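Local structure of bradavidin 2 (Bradyrhizobium japonicum, 4GGZ) at residues Cys72-Arg77 / Trp91-Val96. The protein binds biotin inside an antiparallel beta barrel of the avidin family. Sequence-based numbering, arbitrary orientation. Where two conformers were deposited one is given.
Sequences CNSFTR and WTLFYV. With BTN (biotin), chain E.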
loop_
_atom_site.group_PDB
_atom_site.type_symbol
_atom_site.label_atom_id
_atom_site.label_comp_id
_atom_site.label_asym_id
_atom_site.label_seq_id
_atom_site.Cartn_x
_atom_site.Cartn_y
_atom_site.Cartn_z
ATOM N N CYS A 72 -3.643 13.741 4.777
ATOM C CA CYS A 72 -3.197 14.252 3.472
ATOM C C CYS A 72 -4.366 14.361 2.458
ATOM O O CYS A 72 -4.176 14.737 1.301
ATOM C CB CYS A 72 -2.070 13.354 2.944
ATOM S SG CYS A 72 -0.497 13.453 3.938
ATOM N N ASN A 73 -5.582 14.043 2.899
ATOM C CA ASN A 73 -6.742 14.108 2.029
ATOM C C ASN A 73 -6.549 13.272 0.745
ATOM O O ASN A 73 -6.945 13.656 -0.372
ATOM C CB ASN A 73 -7.071 15.567 1.699
ATOM C CG ASN A 73 -8.556 15.811 1.509
ATOM O OD1 ASN A 73 -8.975 16.954 1.267
ATOM N ND2 ASN A 73 -9.364 14.743 1.576
ATOM N N SER A 74 -5.929 12.116 0.920
ATOM C CA SER A 74 -5.581 11.279 -0.226
ATOM C C SER A 74 -5.742 9.800 0.118
ATOM O O SER A 74 -5.845 9.447 1.302
ATOM C CB SER A 74 -4.149 11.601 -0.668
ATOM O OG SER A 74 -3.196 11.140 0.277
ATOM N N PHE A 75 -5.834 8.959 -0.908
ATOM C CA PHE A 75 -5.697 7.518 -0.735
ATOM C C PHE A 75 -4.946 6.905 -1.909
ATOM O O PHE A 75 -4.941 7.470 -3.002
ATOM C CB PHE A 75 -7.068 6.833 -0.519
ATOM C CG PHE A 75 -7.973 6.823 -1.747
ATOM C CD1 PHE A 75 -7.968 5.736 -2.608
ATOM C CD2 PHE A 75 -8.834 7.901 -2.028
ATOM C CE1 PHE A 75 -8.794 5.705 -3.725
ATOM C CE2 PHE A 75 -9.654 7.861 -3.149
ATOM C CZ PHE A 75 -9.619 6.769 -3.984
ATOM N N THR A 76 -4.330 5.745 -1.689
ATOM C CA THR A 76 -3.630 5.050 -2.763
ATOM C C THR A 76 -4.151 3.631 -2.932
ATOM O O THR A 76 -4.439 2.989 -1.941
ATOM C CB THR A 76 -2.131 5.041 -2.443
ATOM O OG1 THR A 76 -1.689 6.396 -2.381
ATOM C CG2 THR A 76 -1.324 4.278 -3.516
ATOM N N ARG A 77 -4.305 3.180 -4.177
ATOM C CA ARG A 77 -4.644 1.785 -4.470
ATOM C C ARG A 77 -3.463 1.126 -5.171
ATOM O O ARG A 77 -3.072 1.591 -6.256
ATOM C CB ARG A 77 -5.880 1.749 -5.379
ATOM C CG ARG A 77 -6.482 0.355 -5.511
ATOM C CD ARG A 77 -7.837 0.407 -6.187
ATOM N NE ARG A 77 -8.520 -0.883 -6.111
ATOM C CZ ARG A 77 -8.385 -1.847 -7.012
ATOM N NH1 ARG A 77 -7.571 -1.684 -8.047
ATOM N NH2 ARG A 77 -9.061 -2.982 -6.876
ATOM N N TRP A 91 0.557 1.578 -8.616
ATOM C CA TRP A 91 -0.356 2.264 -7.727
ATOM C C TRP A 91 -0.882 3.542 -8.362
ATOM O O TRP A 91 -0.234 4.148 -9.231
ATOM C CB TRP A 91 0.289 2.577 -6.341
ATOM C CG TRP A 91 1.622 3.368 -6.423
ATOM C CD1 TRP A 91 2.875 2.833 -6.384
ATOM C CD2 TRP A 91 1.795 4.795 -6.601
ATOM N NE1 TRP A 91 3.832 3.830 -6.539
ATOM C CE2 TRP A 91 3.199 5.040 -6.673
ATOM C CE3 TRP A 91 0.913 5.886 -6.736
ATOM C CZ2 TRP A 91 3.732 6.323 -6.841
ATOM C CZ3 TRP A 91 1.438 7.162 -6.879
ATOM C CH2 TRP A 91 2.854 7.369 -6.952
ATOM N N THR A 92 -2.054 3.935 -7.879
ATOM C CA THR A 92 -2.619 5.238 -8.186
ATOM C C THR A 92 -2.971 5.947 -6.884
ATOM O O THR A 92 -3.586 5.349 -5.997
ATOM C CB THR A 92 -3.803 5.184 -9.209
ATOM O OG1 THR A 92 -4.446 6.466 -9.266
ATOM C CG2 THR A 92 -4.830 4.117 -8.857
ATOM N N LEU A 93 -2.546 7.204 -6.772
ATOM C CA LEU A 93 -2.775 8.009 -5.569
ATOM C C LEU A 93 -3.819 9.028 -5.964
ATOM O O LEU A 93 -3.584 9.815 -6.878
ATOM C CB LEU A 93 -1.461 8.683 -5.110
ATOM C CG LEU A 93 -1.503 9.811 -4.062
ATOM C CD1 LEU A 93 -1.828 9.306 -2.707
ATOM C CD2 LEU A 93 -0.149 10.591 -3.969
ATOM N N PHE A 94 -4.992 8.952 -5.330
ATOM C CA PHE A 94 -6.094 9.873 -5.580
ATOM C C PHE A 94 -6.092 10.902 -4.494
ATOM O O PHE A 94 -6.170 10.569 -3.303
ATOM C CB PHE A 94 -7.424 9.121 -5.526
ATOM C CG PHE A 94 -7.518 7.959 -6.506
ATOM C CD1 PHE A 94 -6.958 6.712 -6.187
ATOM C CD2 PHE A 94 -8.183 8.101 -7.707
ATOM C CE1 PHE A 94 -7.054 5.640 -7.058
ATOM C CE2 PHE A 94 -8.283 7.032 -8.595
ATOM C CZ PHE A 94 -7.725 5.785 -8.262
ATOM N N TYR A 95 -6.003 12.180 -4.865
ATOM C CA TYR A 95 -5.965 13.202 -3.818
ATOM C C TYR A 95 -6.929 14.358 -4.116
ATOM O O TYR A 95 -7.224 14.621 -5.277
ATOM C CB TYR A 95 -4.537 13.691 -3.567
ATOM C CG TYR A 95 -3.835 14.397 -4.711
ATOM C CD1 TYR A 95 -3.278 13.676 -5.786
ATOM C CD2 TYR A 95 -3.726 15.791 -4.723
ATOM C CE1 TYR A 95 -2.586 14.345 -6.840
ATOM C CE2 TYR A 95 -3.033 16.463 -5.753
ATOM C CZ TYR A 95 -2.484 15.749 -6.798
ATOM O OH TYR A 95 -1.808 16.415 -7.811
ATOM N N VAL A 96 -7.452 14.980 -3.068
ATOM C CA VAL A 96 -8.236 16.203 -3.199
ATOM C C VAL A 96 -7.241 17.313 -2.897
ATOM O O VAL A 96 -6.718 17.416 -1.785
ATOM C CB VAL A 96 -9.410 16.235 -2.199
ATOM C CG1 VAL A 96 -10.140 17.582 -2.245
ATOM C CG2 VAL A 96 -10.391 15.106 -2.486
HETATM C C11 BTN E . 0.238 11.762 0.226
HETATM O O11 BTN E . 1.365 12.244 -0.133
HETATM O O12 BTN E . -0.827 12.266 -0.234
HETATM C C10 BTN E . 0.125 10.614 1.207
HETATM C C9 BTN E . 1.301 9.628 1.157
HETATM C C8 BTN E . 1.345 8.924 -0.205
HETATM C C7 BTN E . 2.520 7.923 -0.286
HETATM C C2 BTN E . 2.546 7.226 -1.659
HETATM S S1 BTN E . 1.580 5.839 -1.731
HETATM C C6 BTN E . 2.368 5.410 -3.309
HETATM C C5 BTN E . 3.856 5.712 -3.126
HETATM N N1 BTN E . 4.550 4.586 -2.538
HETATM C C3 BTN E . 4.994 4.901 -1.320
HETATM O O3 BTN E . 5.703 4.020 -0.557
HETATM N N2 BTN E . 4.677 6.122 -0.955
HETATM C C4 BTN E . 3.953 6.765 -2.053
HETATM O O HOH W 1 -4.031 16.293 -0.881
#
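With CG of Phe75 set between its backbone N and carbonyl carbon (chi1 69°), and CG of Phe94 beside its own backbone N (chi1 -57°), the two rings of this hydrogen-bonded pair come together on the outer side of the sheet. Their planes are within 13° of parallel, but the rings are slid apart and barely overlap; instead CB of Phe94 sits over one face of Phe75, a CH-pi contact 3.8 Å from the ring centroid. CB of Arg77 comes to the edge of the Phe94 ring. Beneath the rings the backbones are tied by reciprocal bonds, Phe75 N to Phe94 O (2.9 Å) and Phe94 N to Phe75 O (2.8 Å), and a similar couple joins Arg77 and Thr92. At the far end Val96 N gives an almost straight bond to Asn73 O, and a water bridges the carbonyls of Cys72 and Val96.

The other side of the sheet lines the biotin site. Ser74 OG donates to carboxylate O12 of biotin at 2.7 Å. OG1 of Thr76 is buried here without a hydrogen-bond partner, its 3.4 Å approach to the thioether S1 of biotin being a contact only. Trp91 lays one face of its indole against the bicyclic head, with biotin C6 3.4 Å from the ring plane, over its centre, and its CB rests on Thr76 CG2. Without the indole, as with an alanine here, C6 and C5 of biotin would probably lose the flat apolar wall against which they lie, and Thr76 CG2 would be less covered.

These segments belong to the hairpin of strands 74-80 and 86-96 in the eight-stranded avidin barrel. Strand 62-69 continues the sheet beyond Thr76, which is backbone-bonded to Val67, and strand 102-113 flanks the other margin, where Leu93 is backbone-bonded to Leu105 and Trp91 touches Asp109, which also hydrogen-bonds biotin.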